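Acarbose/maltose binding protein GacH (Streptomyces glaucescens, PDB 3K01) binds acarbose and an acarbose homolog, and probably maltose, as the extracellular solute receptor of an ABC transporter. Local coordinates at residues I369-Q382 and A396-L408. Sequence-based numbering, arbitrary orientation.
Sequences IAEGNALFEPIRLQ and AAANTGDAYRKLL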
# COMPACT_ATOMS: atom_id res chain seq x y z
N ILE A 369 5.59 -2.48 -13.17
CA ILE A 369 5.35 -2.91 -14.56
C ILE A 369 3.88 -2.73 -14.89
O ILE A 369 3.02 -2.63 -14.00
CB ILE A 369 5.81 -4.37 -14.80
CG1 ILE A 369 5.01 -5.37 -13.95
CG2 ILE A 369 7.31 -4.51 -14.52
CD1 ILE A 369 5.33 -6.83 -14.28
N ALA A 370 3.57 -2.70 -16.19
CA ALA A 370 2.22 -2.49 -16.69
C ALA A 370 1.24 -3.48 -16.06
O ALA A 370 0.11 -3.14 -15.71
CB ALA A 370 2.22 -2.63 -18.21
N GLU A 371 1.69 -4.72 -15.91
CA GLU A 371 0.85 -5.81 -15.45
C GLU A 371 0.89 -6.02 -13.94
O GLU A 371 0.42 -7.05 -13.47
CB GLU A 371 1.30 -7.12 -16.11
CG GLU A 371 1.28 -7.08 -17.62
CD GLU A 371 2.60 -6.62 -18.24
OE1 GLU A 371 3.49 -6.03 -17.54
OE2 GLU A 371 2.74 -6.87 -19.46
N GLY A 372 1.44 -5.06 -13.19
CA GLY A 372 1.58 -5.28 -11.74
C GLY A 372 0.30 -5.76 -11.08
O GLY A 372 0.32 -6.71 -10.30
N ASN A 373 -0.82 -5.11 -11.37
CA ASN A 373 -2.06 -5.49 -10.70
C ASN A 373 -2.60 -6.85 -11.14
O ASN A 373 -3.22 -7.57 -10.34
CB ASN A 373 -3.09 -4.35 -10.75
CG ASN A 373 -2.95 -3.37 -9.56
OD1 ASN A 373 -2.29 -3.68 -8.55
ND2 ASN A 373 -3.58 -2.20 -9.67
N ALA A 374 -2.29 -7.24 -12.37
CA ALA A 374 -2.70 -8.53 -12.91
C ALA A 374 -1.99 -9.68 -12.18
O ALA A 374 -2.42 -10.82 -12.25
CB ALA A 374 -2.41 -8.58 -14.41
N LEU A 375 -0.90 -9.38 -11.48
CA LEU A 375 -0.15 -10.42 -10.76
C LEU A 375 -0.89 -10.91 -9.51
O LEU A 375 -0.51 -11.95 -8.96
CB LEU A 375 1.24 -9.92 -10.37
CG LEU A 375 2.10 -9.48 -11.54
CD1 LEU A 375 3.47 -9.06 -11.02
CD2 LEU A 375 2.24 -10.57 -12.61
N PHE A 376 -1.92 -10.18 -9.06
CA PHE A 376 -2.60 -10.56 -7.82
C PHE A 376 -3.57 -11.72 -7.99
O PHE A 376 -3.67 -12.57 -7.11
CB PHE A 376 -3.31 -9.34 -7.22
CG PHE A 376 -2.37 -8.38 -6.55
CD1 PHE A 376 -1.79 -8.70 -5.33
CD2 PHE A 376 -2.06 -7.17 -7.16
CE1 PHE A 376 -0.92 -7.82 -4.70
CE2 PHE A 376 -1.18 -6.28 -6.55
CZ PHE A 376 -0.61 -6.60 -5.32
N GLU A 377 -4.28 -11.79 -9.11
CA GLU A 377 -5.30 -12.81 -9.25
C GLU A 377 -4.76 -14.25 -9.16
O GLU A 377 -5.37 -15.07 -8.49
CB GLU A 377 -6.16 -12.57 -10.50
CG GLU A 377 -7.15 -13.69 -10.75
CD GLU A 377 -8.32 -13.71 -9.76
OE1 GLU A 377 -8.37 -12.94 -8.79
OE2 GLU A 377 -9.23 -14.53 -9.95
N PRO A 378 -3.63 -14.56 -9.81
CA PRO A 378 -3.11 -15.93 -9.66
C PRO A 378 -2.77 -16.27 -8.22
O PRO A 378 -3.03 -17.39 -7.77
CB PRO A 378 -1.88 -15.96 -10.57
CG PRO A 378 -2.20 -14.89 -11.63
CD PRO A 378 -2.84 -13.79 -10.80
N ILE A 379 -2.23 -15.32 -7.47
CA ILE A 379 -1.99 -15.54 -6.05
C ILE A 379 -3.30 -15.79 -5.31
O ILE A 379 -3.37 -16.68 -4.47
CB ILE A 379 -1.26 -14.35 -5.43
CG1 ILE A 379 0.13 -14.21 -6.02
CG2 ILE A 379 -1.22 -14.47 -3.88
CD1 ILE A 379 0.86 -12.94 -5.53
N ARG A 380 -4.32 -14.99 -5.59
CA ARG A 380 -5.58 -15.16 -4.87
C ARG A 380 -6.09 -16.59 -5.06
O ARG A 380 -6.45 -17.26 -4.10
CB ARG A 380 -6.64 -14.20 -5.36
CG ARG A 380 -7.94 -14.33 -4.55
CD ARG A 380 -9.11 -13.69 -5.27
NE ARG A 380 -9.37 -14.39 -6.53
CZ ARG A 380 -9.96 -15.59 -6.62
NH1 ARG A 380 -10.41 -16.23 -5.54
NH2 ARG A 380 -10.08 -16.16 -7.81
N LEU A 381 -6.12 -17.05 -6.32
CA LEU A 381 -6.65 -18.37 -6.61
C LEU A 381 -5.83 -19.47 -5.94
O LEU A 381 -6.40 -20.39 -5.29
CB LEU A 381 -6.66 -18.56 -8.12
CG LEU A 381 -7.21 -19.90 -8.58
CD1 LEU A 381 -8.64 -20.15 -8.09
CD2 LEU A 381 -7.12 -19.96 -10.09
N GLN A 382 -4.51 -19.40 -6.10
CA GLN A 382 -3.66 -20.43 -5.57
C GLN A 382 -3.60 -20.42 -4.06
O GLN A 382 -3.60 -21.50 -3.43
CB GLN A 382 -2.26 -20.40 -6.19
CG GLN A 382 -2.22 -20.55 -7.73
CD GLN A 382 -3.02 -21.73 -8.22
OE1 GLN A 382 -2.91 -22.82 -7.66
NE2 GLN A 382 -3.81 -21.53 -9.27
N ALA A 396 0.89 -24.97 -6.22
CA ALA A 396 0.40 -23.58 -6.15
C ALA A 396 1.44 -22.62 -6.71
O ALA A 396 1.10 -21.72 -7.48
CB ALA A 396 0.08 -23.20 -4.72
N ALA A 397 2.69 -22.77 -6.31
CA ALA A 397 3.75 -21.90 -6.80
C ALA A 397 3.95 -22.06 -8.30
O ALA A 397 4.04 -21.06 -9.04
CB ALA A 397 5.03 -22.18 -6.04
N ALA A 398 3.96 -23.31 -8.78
CA ALA A 398 4.08 -23.58 -10.22
C ALA A 398 2.93 -22.96 -11.00
O ALA A 398 3.14 -22.35 -12.07
CB ALA A 398 4.13 -25.10 -10.44
N ASN A 399 1.71 -23.08 -10.49
CA ASN A 399 0.55 -22.52 -11.16
C ASN A 399 0.65 -20.99 -11.21
O ASN A 399 0.30 -20.36 -12.21
CB ASN A 399 -0.74 -22.88 -10.42
CG ASN A 399 -1.17 -24.31 -10.64
OD1 ASN A 399 -0.70 -24.99 -11.56
ND2 ASN A 399 -2.06 -24.79 -9.80
N THR A 400 1.14 -20.40 -10.12
CA THR A 400 1.29 -18.94 -10.06
C THR A 400 2.32 -18.52 -11.13
O THR A 400 2.10 -17.58 -11.89
CB THR A 400 1.72 -18.46 -8.66
OG1 THR A 400 0.86 -19.03 -7.67
CG2 THR A 400 1.60 -16.95 -8.54
N GLY A 401 3.44 -19.22 -11.18
CA GLY A 401 4.50 -18.90 -12.14
C GLY A 401 4.04 -19.07 -13.57
O GLY A 401 4.35 -18.24 -14.43
N ASP A 402 3.29 -20.13 -13.85
CA ASP A 402 2.79 -20.36 -15.20
C ASP A 402 1.84 -19.24 -15.60
O ASP A 402 1.90 -18.76 -16.74
CB ASP A 402 2.07 -21.70 -15.30
CG ASP A 402 3.02 -22.87 -15.31
OD1 ASP A 402 4.25 -22.67 -15.36
OD2 ASP A 402 2.51 -24.01 -15.26
N ALA A 403 0.96 -18.82 -14.69
CA ALA A 403 0.05 -17.74 -14.99
C ALA A 403 0.86 -16.47 -15.26
O ALA A 403 0.52 -15.69 -16.17
CB ALA A 403 -0.95 -17.53 -13.84
N TYR A 404 1.93 -16.23 -14.50
CA TYR A 404 2.75 -15.03 -14.74
C TYR A 404 3.44 -15.09 -16.10
O TYR A 404 3.46 -14.08 -16.82
CB TYR A 404 3.80 -14.83 -13.66
CG TYR A 404 3.28 -14.32 -12.33
CD1 TYR A 404 1.92 -14.29 -12.03
CD2 TYR A 404 4.17 -13.93 -11.36
CE1 TYR A 404 1.49 -13.83 -10.77
CE2 TYR A 404 3.74 -13.48 -10.11
CZ TYR A 404 2.41 -13.42 -9.84
OH TYR A 404 1.98 -12.97 -8.61
N ARG A 405 3.99 -16.24 -16.49
CA ARG A 405 4.63 -16.36 -17.82
C ARG A 405 3.62 -16.12 -18.94
O ARG A 405 3.95 -15.55 -19.98
CB ARG A 405 5.35 -17.70 -17.97
CG ARG A 405 6.54 -17.81 -17.03
CD ARG A 405 7.36 -19.10 -17.14
NE ARG A 405 8.36 -19.11 -16.07
CZ ARG A 405 8.16 -19.61 -14.85
NH1 ARG A 405 7.01 -20.19 -14.55
NH2 ARG A 405 9.13 -19.56 -13.94
N LYS A 406 2.38 -16.53 -18.73
CA LYS A 406 1.34 -16.29 -19.73
C LYS A 406 0.96 -14.81 -19.82
O LYS A 406 0.71 -14.30 -20.92
CB LYS A 406 0.11 -17.15 -19.44
CG LYS A 406 0.29 -18.60 -19.81
CD LYS A 406 -0.90 -19.43 -19.36
CE LYS A 406 -0.93 -20.79 -20.06
NZ LYS A 406 0.09 -21.73 -19.53
N LEU A 407 0.92 -14.12 -18.68
CA LEU A 407 0.62 -12.68 -18.60
C LEU A 407 1.75 -11.81 -19.15
O LEU A 407 1.50 -10.75 -19.75
CB LEU A 407 0.42 -12.27 -17.14
CG LEU A 407 -0.90 -12.66 -16.51
CD1 LEU A 407 -0.75 -12.44 -15.01
CD2 LEU A 407 -2.06 -11.84 -17.11
N LEU A 408 2.97 -12.24 -18.86
CA LEU A 408 4.22 -11.54 -19.18
C LEU A 408 4.92 -12.35 -20.27
O LEU A 408 5.85 -13.14 -20.03
CB LEU A 408 5.12 -11.42 -17.96
CG LEU A 408 4.51 -10.84 -16.69
CD1 LEU A 408 5.43 -11.10 -15.55
CD2 LEU A 408 4.29 -9.33 -16.82
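Tyr404 lies across Leu375 at about a right angle, one ring face lidded by CD2 of the leucine in a CH-pi contact, 3.7 Å from the ring centroid to that methyl and almost on the ring normal. Its hydroxyl donates to Leu375 O, at the end of the 3-10 turn 373-375, over 2.7 Å from OH, the donor tilted from the carbonyl plane. CD1 of Ile379 approaches the same hydroxyl oxygen to 3.3 Å. At the ring's edge, near its plane, sits CG of Pro378, which also presses on Ala403 CB. The axes of 376-382 and 396-407 approach to 9.1 Å and run nearly antiparallel (158°), in the hairpin of helices 376-387 and 393-407 at the C-terminal end of this periplasmic-binding-protein-like fold; Tyr222 of helix 216-230 covers Gln382 and Ala396. Toward the hairpin turn Gln382, bent at chi2, lays its amide across Asn399 with the planes 75° apart. Asn399 ND2 donates almost straight (171°) to Gln382 OE1, 3.0 Å away, but meets that oxygen from above the carbonyl plane. The Thr400 and Gln382 side chains run past each other in opposite senses; Thr400 OG1 donates to Ala396 O and is also hydrogen-bonded to Tyr222 OH. At the other end Leu408 CD2 meets Ile369 CD1 tip to tip and packs against the carboxylate of Glu371.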